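Local coordinates for protein glycerol-3-phosphate dehydrogenase [NAD(+)] (Dunaliella salina, PDB 6IUY) that probably interconverts sn-glycerol 3-phosphate and dihydroxyacetone phosphate with NAD, and joins this dehydrogenase to a phosphatase-like domain for making glycerol, at residues F129-G134 with E190-K195; M138-A143 with K151-N156; G596-T601 with R607-M612. All blocks are in the same frame, centred on the assembly; numbering follows the deposited sequence.

Contact 1 (F129-G134 with E190-K195); sequences FLISGG and ERIRRK
Phe129 and Ile192 mark the closest approach of the two backbones, with Phe129 CA and Ile192 CA still 9.3 Å apart: strand 127-131 runs through the central sheet, helix 184-195 packs against it, and side chains alone bridge the gap. No hydrogen bond crosses it. The two main side chains reach for each other from opposite directions. Ile192 holds CG1 anti to its carbonyl carbon (chi1 -77°), and the extended chain beyond carries CD1 down onto the Phe129 ring. There the methyl stands over the centre of one face, 3.6 Å from the ring centroid and 12° off the normal, a nearly perpendicular CH-pi contact. CG1 and CG2 of Ile192 spread over the CE2-CZ-CE1 end of the same ring. A flat ring suits this place because it offers a broad face, and the branched isoleucine has enough carbons to fill it. Ile131, two residues along the strand and on the same side of the sheet, adds its CD1 at 4.2 Å from Ile192 CD1. Phe154 of the neighbouring strand packs on both Phe129 and Ile192. Farther along the segment, Ser132 OG accepts from Gly134 N at 2.8 Å, an ST turn. The helix-on-parallel-sheet arrangement is that of the Rossmann-like haloacid dehalogenase fold, whose magnesium ligands Asp41 and Asp43 lie nearby.

Contact 2 (M138-A143 with K151-N156); sequences MALPIA and KNVFCN
Val153 packs against Ala139, Leu140 and Ala143 inside a beta-alpha-beta crossover, in which strand 127-131 leads through helix 136-145 to strand 153-154, an outer strand of the parallel sheet. Polar groups are served within each segment or from outside: Arg136 NH1 donates to both Val153 O and Cys155 O, and Asn152 ND2 is held by Glu127 and by the carbonyl of Val128. In the helix, Ala143 N bonds Ala139 O (2.8 Å), while a kink falls at Pro141, whose N cannot donate to the preceding turn. All contacts between the two segments are apolar. The two alanines are one helical turn apart, and their small side chains let the helix come close to the strand. Cys155, two residues beyond Val153 and so on the same side of the chain, continues the apolar surface with SG 4.4 Å from Ala139 CB. Leu140 stands at the edge, its chain lying across Val153 at a slant, with CD2 4.0 Å from Val153 CG2. Beta branching lets Val153 serve both alanines: CG1, anti to the backbone N (chi1 -177°), meets Ala139 CB at 4.0 Å, whereas CG2 presses on Ala143 CB at a tight 3.5 Å.

Contact 3 (G596-T601 with R607-M612); sequences GEVPPT and RVACSM
Glu597 OE1, on the residue whose carbonyl O lies 4.5 Å from Met612 CE, is gripped by a salt bridge from Arg592 NH1 and more weakly by Ser614 OG. The same guanidinium uses NH2 to bond Ala609 O and Met612 O, so one arginine of helix 585-594 ties both segments together. Between the segments themselves the contact is apolar and centres on Val598. CG1 of Val598, anti to the backbone N (chi1 171°), meets Ala609 CB at 4.0 Å; CG2 rests 3.7 Å from Ala609 O and 4.0 Å from Met612 SD. Met612 crosses Val598 at a slant, its CG set between backbone N and carbonyl carbon (chi1 52°) and its chain bent at the sulfur, which brings CE to within 4.3 Å of Pro599 CD. A flexible thioether suits this place because it can follow the branched valine, and the small Ala609 leaves room for Val598 CG1 to come up against its CB. With an alanine here in place of Val598, both methyls would go, which would probably leave Met612 SD without its valine partner and open a gap beside Ala609 CB. Gly596, with its positive phi, completes a Schellman motif that ends helix 585-594. From there segment 596-601 passes beside helix 606-609, meeting it at Val598, and Pro600 packs on Trp536 and Arg540 of helix 528-541.

How the contacts relate
Contacts 1 and 2 are buried and belong to one domain. They reach adjacent strands, 127-131 and 153-154, of the same parallel sheet, joined by the probable backbone bonds Leu130 O to Phe154 N and Ser132 N to Phe154 O; contact 2 is nested within the chain loop that contact 1 closes. Each packs a helix on the sheet without a polar bond, one through an aromatic face, the other through small side chains that permit closer backbones. Contact 3 lies about 66 Å from contact 1 between centres, in the dehydrogenase part near the C-terminus. Only partly buried and strandless, it has one outside arginine bonding both segments, whereas Arg136 in contact 2 bonds carbonyls of the strand segment.

Contact 1 (F129-G134 with E190-K195)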
loop_
_atom_site.group_PDB
_atom_site.type_symbol
_atom_site.label_atom_id
_atom_site.label_comp_id
_atom_site.label_asym_id
_atom_site.label_seq_id
_atom_site.Cartn_x
_atom_site.Cartn_y
_atom_site.Cartn_z
ATOM N N PHE A 129 -24.551 28.204 9.019
ATOM C CA PHE A 129 -25.457 28.619 7.957
ATOM C C PHE A 129 -26.178 29.926 8.294
ATOM O O PHE A 129 -26.506 30.202 9.454
ATOM C CB PHE A 129 -26.506 27.544 7.687
ATOM C CG PHE A 129 -25.949 26.262 7.178
ATOM C CD1 PHE A 129 -25.917 26.005 5.815
ATOM C CD2 PHE A 129 -25.483 25.294 8.056
ATOM C CE1 PHE A 129 -25.417 24.817 5.336
ATOM C CE2 PHE A 129 -24.980 24.107 7.585
ATOM C CZ PHE A 129 -24.942 23.866 6.220
ATOM N N LEU A 130 -26.426 30.721 7.264
ATOM C CA LEU A 130 -27.421 31.770 7.342
ATOM C C LEU A 130 -28.727 31.266 6.712
ATOM O O LEU A 130 -28.718 30.727 5.595
ATOM C CB LEU A 130 -26.927 33.031 6.636
ATOM C CG LEU A 130 -25.576 33.551 7.108
ATOM C CD1 LEU A 130 -25.146 34.757 6.309
ATOM C CD2 LEU A 130 -25.640 33.892 8.576
ATOM N N ILE A 131 -29.839 31.419 7.428
ATOM C CA ILE A 131 -31.167 31.130 6.872
ATOM C C ILE A 131 -32.080 32.335 7.098
ATOM O O ILE A 131 -32.364 32.701 8.238
ATOM C CB ILE A 131 -31.809 29.876 7.494
ATOM C CG1 ILE A 131 -30.869 28.673 7.413
ATOM C CG2 ILE A 131 -33.134 29.559 6.809
ATOM C CD1 ILE A 131 -31.456 27.385 8.002
ATOM N N SER A 132 -32.525 32.954 6.004
ATOM C CA SER A 132 -33.228 34.224 6.074
ATOM C C SER A 132 -34.455 34.234 5.170
ATOM O O SER A 132 -34.521 33.514 4.170
ATOM C CB SER A 132 -32.283 35.373 5.709
ATOM O OG SER A 132 -32.985 36.505 5.221
ATOM N N GLY A 133 -35.437 35.044 5.547
ATOM C CA GLY A 133 -36.654 35.182 4.772
ATOM C C GLY A 133 -36.602 36.485 4.013
ATOM O O GLY A 133 -37.547 36.872 3.325
ATOM N N GLY A 134 -35.478 37.170 4.143
ATOM C CA GLY A 134 -35.293 38.440 3.472
ATOM C C GLY A 134 -34.682 38.281 2.093
ATOM O O GLY A 134 -34.929 37.290 1.398
ATOM N N GLU A 190 -34.298 21.008 6.820
ATOM C CA GLU A 190 -34.513 19.645 6.332
ATOM C C GLU A 190 -33.614 19.287 5.153
ATOM O O GLU A 190 -33.209 18.134 4.993
ATOM C CB GLU A 190 -35.969 19.454 5.921
ATOM C CG GLU A 190 -36.876 18.969 7.036
ATOM C CD GLU A 190 -38.352 19.066 6.670
ATOM O OE1 GLU A 190 -38.665 19.624 5.595
ATOM O OE2 GLU A 190 -39.198 18.590 7.458
ATOM N N ARG A 191 -33.317 20.276 4.319
ATOM C CA ARG A 191 -32.475 20.061 3.152
ATOM C C ARG A 191 -31.022 19.911 3.576
ATOM O O ARG A 191 -30.288 19.074 3.042
ATOM C CB ARG A 191 -32.629 21.212 2.170
ATOM C CG ARG A 191 -34.028 21.333 1.610
ATOM C CD ARG A 191 -33.969 21.553 0.117
ATOM N NE ARG A 191 -33.738 22.948 -0.216
ATOM C CZ ARG A 191 -32.917 23.354 -1.176
ATOM N NH1 ARG A 191 -32.229 22.462 -1.887
ATOM N NH2 ARG A 191 -32.774 24.656 -1.417
ATOM N N ILE A 192 -30.623 20.734 4.546
ATOM C CA ILE A 192 -29.304 20.657 5.171
ATOM C C ILE A 192 -29.066 19.279 5.787
ATOM O O ILE A 192 -27.991 18.701 5.634
ATOM C CB ILE A 192 -29.136 21.759 6.252
ATOM C CG1 ILE A 192 -28.869 23.120 5.599
ATOM C CG2 ILE A 192 -28.021 21.419 7.210
ATOM C CD1 ILE A 192 -28.937 24.282 6.568
ATOM N N ARG A 193 -30.082 18.746 6.460
ATOM C CA ARG A 193 -29.961 17.470 7.149
ATOM C C ARG A 193 -29.786 16.321 6.162
ATOM O O ARG A 193 -29.133 15.324 6.474
ATOM C CB ARG A 193 -31.183 17.241 8.033
ATOM C CG ARG A 193 -31.014 16.153 9.068
ATOM C CD ARG A 193 -32.301 15.926 9.892
ATOM N NE ARG A 193 -32.523 16.997 10.859
ATOM C CZ ARG A 193 -31.817 17.129 11.980
ATOM N NH1 ARG A 193 -30.855 16.254 12.263
ATOM N NH2 ARG A 193 -32.064 18.131 12.818
ATOM N N ARG A 194 -30.358 16.463 4.968
ATOM C CA ARG A 194 -30.287 15.405 3.952
ATOM C C ARG A 194 -28.997 15.469 3.158
ATOM O O ARG A 194 -28.614 14.519 2.486
ATOM C CB ARG A 194 -31.442 15.504 2.960
ATOM C CG ARG A 194 -32.828 15.534 3.540
ATOM C CD ARG A 194 -33.802 15.931 2.429
ATOM N NE ARG A 194 -33.754 15.000 1.302
ATOM C CZ ARG A 194 -34.812 14.326 0.863
ATOM N NH1 ARG A 194 -35.991 14.504 1.442
ATOM N NH2 ARG A 194 -34.702 13.486 -0.156
ATOM N N LYS A 195 -28.352 16.621 3.210
ATOM C CA LYS A 195 -27.180 16.885 2.398
ATOM C C LYS A 195 -25.900 16.565 3.151
ATOM O O LYS A 195 -24.895 16.205 2.544
ATOM C CB LYS A 195 -27.183 18.348 1.965
ATOM C CG LYS A 195 -26.044 18.776 1.081
ATOM C CD LYS A 195 -26.285 20.197 0.614
ATOM C CE LYS A 195 -25.241 20.647 -0.336
ATOM N NZ LYS A 195 -25.496 22.036 -0.686
#

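Contact 2 (M138-A143 with K151-N156)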
loop_
_atom_site.group_PDB
_atom_site.type_symbol
_atom_site.label_atom_id
_atom_site.label_comp_id
_atom_site.label_asym_id
_atom_site.label_seq_id
_atom_site.Cartn_x
_atom_site.Cartn_y
_atom_site.Cartn_z
ATOM N N MET A 138 -28.819 40.902 0.235
ATOM C CA MET A 138 -28.422 41.537 1.488
ATOM C C MET A 138 -27.625 40.584 2.383
ATOM O O MET A 138 -26.752 41.009 3.156
ATOM C CB MET A 138 -29.659 42.033 2.239
ATOM C CG MET A 138 -30.647 42.804 1.372
ATOM S SD MET A 138 -30.032 44.437 0.943
ATOM C CE MET A 138 -29.800 45.083 2.591
ATOM N N ALA A 139 -27.951 39.296 2.286
ATOM C CA ALA A 139 -27.335 38.282 3.134
ATOM C C ALA A 139 -25.943 37.893 2.645
ATOM O O ALA A 139 -25.120 37.441 3.443
ATOM C CB ALA A 139 -28.219 37.044 3.217
ATOM N N LEU A 140 -25.678 38.065 1.349
ATOM C CA LEU A 140 -24.436 37.553 0.773
ATOM C C LEU A 140 -23.223 38.370 1.187
ATOM O O LEU A 140 -22.150 37.810 1.383
ATOM C CB LEU A 140 -24.524 37.468 -0.758
ATOM C CG LEU A 140 -25.360 36.279 -1.250
ATOM C CD1 LEU A 140 -25.363 36.162 -2.768
ATOM C CD2 LEU A 140 -24.853 34.997 -0.630
ATOM N N PRO A 141 -23.376 39.695 1.324
ATOM C CA PRO A 141 -22.215 40.451 1.818
ATOM C C PRO A 141 -21.927 40.097 3.266
ATOM O O PRO A 141 -20.768 39.978 3.663
ATOM C CB PRO A 141 -22.649 41.915 1.682
ATOM C CG PRO A 141 -23.744 41.899 0.632
ATOM C CD PRO A 141 -24.450 40.576 0.827
ATOM N N ILE A 142 -22.980 39.916 4.050
ATOM C CA ILE A 142 -22.808 39.490 5.426
ATOM C C ILE A 142 -22.164 38.102 5.466
ATOM O O ILE A 142 -21.285 37.853 6.288
ATOM C CB ILE A 142 -24.145 39.464 6.197
ATOM C CG1 ILE A 142 -24.807 40.843 6.172
ATOM C CG2 ILE A 142 -23.922 39.021 7.637
ATOM C CD1 ILE A 142 -26.211 40.842 6.718
ATOM N N ALA A 143 -22.591 37.203 4.579
ATOM C CA ALA A 143 -21.995 35.868 4.509
ATOM C C ALA A 143 -20.520 35.964 4.135
ATOM O O ALA A 143 -19.664 35.320 4.752
ATOM C CB ALA A 143 -22.737 34.999 3.516
ATOM N N LYS A 151 -22.891 28.820 -0.578
ATOM C CA LYS A 151 -23.424 27.473 -0.528
ATOM C C LYS A 151 -24.206 27.256 0.764
ATOM O O LYS A 151 -25.090 26.396 0.846
ATOM C CB LYS A 151 -22.268 26.468 -0.645
ATOM C CG LYS A 151 -22.651 25.018 -0.429
ATOM C CD LYS A 151 -21.409 24.114 -0.293
ATOM C CE LYS A 151 -20.619 24.020 -1.600
ATOM N NZ LYS A 151 -19.672 22.855 -1.564
ATOM N N ASN A 152 -23.865 28.036 1.782
ATOM C CA ASN A 152 -24.464 27.871 3.101
ATOM C C ASN A 152 -25.532 28.930 3.415
ATOM O O ASN A 152 -26.083 28.969 4.522
ATOM C CB ASN A 152 -23.377 27.901 4.171
ATOM C CG ASN A 152 -22.516 26.646 4.168
ATOM O OD1 ASN A 152 -22.450 25.919 3.172
ATOM N ND2 ASN A 152 -21.871 26.373 5.298
ATOM N N VAL A 153 -25.817 29.786 2.439
ATOM C CA VAL A 153 -26.813 30.832 2.612
ATOM C C VAL A 153 -28.127 30.396 1.987
ATOM O O VAL A 153 -28.207 30.250 0.760
ATOM C CB VAL A 153 -26.361 32.160 1.976
ATOM C CG1 VAL A 153 -27.402 33.242 2.235
ATOM C CG2 VAL A 153 -25.012 32.581 2.529
ATOM N N PHE A 154 -29.138 30.152 2.825
ATOM C CA PHE A 154 -30.484 29.835 2.344
ATOM C C PHE A 154 -31.369 31.081 2.382
ATOM O O PHE A 154 -31.790 31.527 3.452
ATOM C CB PHE A 154 -31.086 28.698 3.165
ATOM C CG PHE A 154 -30.455 27.364 2.878
ATOM C CD1 PHE A 154 -29.297 26.974 3.530
ATOM C CD2 PHE A 154 -31.001 26.512 1.933
ATOM C CE1 PHE A 154 -28.707 25.758 3.257
ATOM C CE2 PHE A 154 -30.414 25.286 1.659
ATOM C CZ PHE A 154 -29.261 24.914 2.322
ATOM N N CYS A 155 -31.645 31.642 1.208
ATOM C CA CYS A 155 -32.306 32.944 1.122
ATOM C C CYS A 155 -32.672 33.299 -0.317
ATOM O O CYS A 155 -31.787 33.383 -1.163
ATOM C CB CYS A 155 -31.392 34.028 1.702
ATOM S SG CYS A 155 -32.201 35.620 2.065
ATOM N N ASN A 156 -33.960 33.535 -0.588
ATOM C CA ASN A 156 -34.421 33.906 -1.941
ATOM C C ASN A 156 -33.927 35.262 -2.398
ATOM O O ASN A 156 -33.776 36.185 -1.598
ATOM C CB ASN A 156 -35.949 33.898 -2.025
ATOM C CG ASN A 156 -36.515 32.511 -2.005
ATOM O OD1 ASN A 156 -36.132 31.668 -2.818
ATOM N ND2 ASN A 156 -37.411 32.244 -1.057
#

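Contact 3 (G596-T601 with R607-M612)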
loop_
_atom_site.group_PDB
_atom_site.type_symbol
_atom_site.label_atom_id
_atom_site.label_comp_id
_atom_site.label_asym_id
_atom_site.label_seq_id
_atom_site.Cartn_x
_atom_site.Cartn_y
_atom_site.Cartn_z
ATOM N N GLY A 596 15.153 -19.032 20.591
ATOM C CA GLY A 596 16.311 -19.899 20.471
ATOM C C GLY A 596 16.030 -21.288 19.937
ATOM O O GLY A 596 16.806 -22.210 20.169
ATOM N N GLU A 597 14.925 -21.450 19.218
ATOM C CA GLU A 597 14.634 -22.744 18.619
ATOM C C GLU A 597 15.209 -22.801 17.213
ATOM O O GLU A 597 15.546 -23.872 16.711
ATOM C CB GLU A 597 13.129 -23.024 18.583
ATOM C CG GLU A 597 12.444 -23.003 19.928
ATOM C CD GLU A 597 10.967 -23.294 19.792
ATOM O OE1 GLU A 597 10.550 -23.671 18.675
ATOM O OE2 GLU A 597 10.230 -23.147 20.789
ATOM N N VAL A 598 15.310 -21.642 16.580
ATOM C CA VAL A 598 15.870 -21.538 15.240
ATOM C C VAL A 598 17.052 -20.585 15.325
ATOM O O VAL A 598 17.010 -19.611 16.076
ATOM C CB VAL A 598 14.816 -21.043 14.227
ATOM C CG1 VAL A 598 15.445 -20.721 12.874
ATOM C CG2 VAL A 598 13.722 -22.081 14.075
ATOM N N PRO A 599 18.136 -20.881 14.598
ATOM C CA PRO A 599 19.295 -19.990 14.654
ATOM C C PRO A 599 19.005 -18.713 13.886
ATOM O O PRO A 599 18.226 -18.744 12.929
ATOM C CB PRO A 599 20.398 -20.805 13.974
ATOM C CG PRO A 599 19.646 -21.660 12.991
ATOM C CD PRO A 599 18.355 -22.023 13.691
ATOM N N PRO A 600 19.621 -17.600 14.287
ATOM C CA PRO A 600 19.333 -16.342 13.602
ATOM C C PRO A 600 19.576 -16.427 12.096
ATOM O O PRO A 600 18.923 -15.713 11.333
ATOM C CB PRO A 600 20.298 -15.347 14.263
ATOM C CG PRO A 600 20.651 -15.972 15.595
ATOM C CD PRO A 600 20.581 -17.452 15.395
ATOM N N THR A 601 20.489 -17.296 11.671
ATOM C CA THR A 601 20.855 -17.371 10.254
ATOM C C THR A 601 19.720 -17.872 9.363
ATOM O O THR A 601 19.803 -17.756 8.138
ATOM C CB THR A 601 22.061 -18.291 10.025
ATOM O OG1 THR A 601 21.692 -19.629 10.352
ATOM C CG2 THR A 601 23.245 -17.869 10.887
ATOM N N ARG A 607 9.931 -19.690 5.160
ATOM C CA ARG A 607 9.066 -20.748 4.611
ATOM C C ARG A 607 9.449 -22.118 5.163
ATOM O O ARG A 607 8.615 -23.015 5.290
ATOM C CB ARG A 607 9.142 -20.769 3.072
ATOM C CG ARG A 607 8.108 -19.901 2.357
ATOM C CD ARG A 607 8.709 -19.194 1.137
ATOM N NE ARG A 607 7.947 -17.987 0.797
ATOM C CZ ARG A 607 8.247 -17.147 -0.199
ATOM N NH1 ARG A 607 9.300 -17.374 -0.986
ATOM N NH2 ARG A 607 7.486 -16.073 -0.415
ATOM N N VAL A 608 10.717 -22.266 5.521
ATOM C CA VAL A 608 11.239 -23.537 6.008
ATOM C C VAL A 608 11.445 -23.540 7.517
ATOM O O VAL A 608 11.187 -24.540 8.190
ATOM C CB VAL A 608 12.576 -23.876 5.335
ATOM C CG1 VAL A 608 13.209 -25.080 6.004
ATOM C CG2 VAL A 608 12.377 -24.108 3.845
ATOM N N ALA A 609 11.926 -22.414 8.041
ATOM C CA ALA A 609 12.246 -22.300 9.461
ATOM C C ALA A 609 11.000 -22.346 10.359
ATOM O O ALA A 609 11.093 -22.621 11.559
ATOM C CB ALA A 609 13.022 -21.024 9.709
ATOM N N CYS A 610 9.833 -22.077 9.791
ATOM C CA CYS A 610 8.626 -22.067 10.608
ATOM C C CYS A 610 8.261 -23.477 11.059
ATOM O O CYS A 610 7.689 -23.655 12.137
ATOM C CB CYS A 610 7.463 -21.441 9.850
ATOM S SG CYS A 610 7.043 -22.318 8.341
ATOM N N SER A 611 8.605 -24.478 10.246
ATOM C CA SER A 611 8.244 -25.864 10.560
ATOM C C SER A 611 9.450 -26.738 10.918
ATOM O O SER A 611 9.277 -27.823 11.457
ATOM C CB SER A 611 7.471 -26.502 9.392
ATOM O OG SER A 611 8.164 -26.370 8.153
ATOM N N MET A 612 10.665 -26.271 10.635
ATOM C CA MET A 612 11.855 -27.079 10.898
ATOM C C MET A 612 11.933 -27.508 12.360
ATOM O O MET A 612 11.401 -26.833 13.234
ATOM C CB MET A 612 13.122 -26.320 10.507
ATOM C CG MET A 612 13.245 -24.923 11.100
ATOM S SD MET A 612 14.942 -24.314 11.010
ATOM C CE MET A 612 15.692 -25.160 12.402
#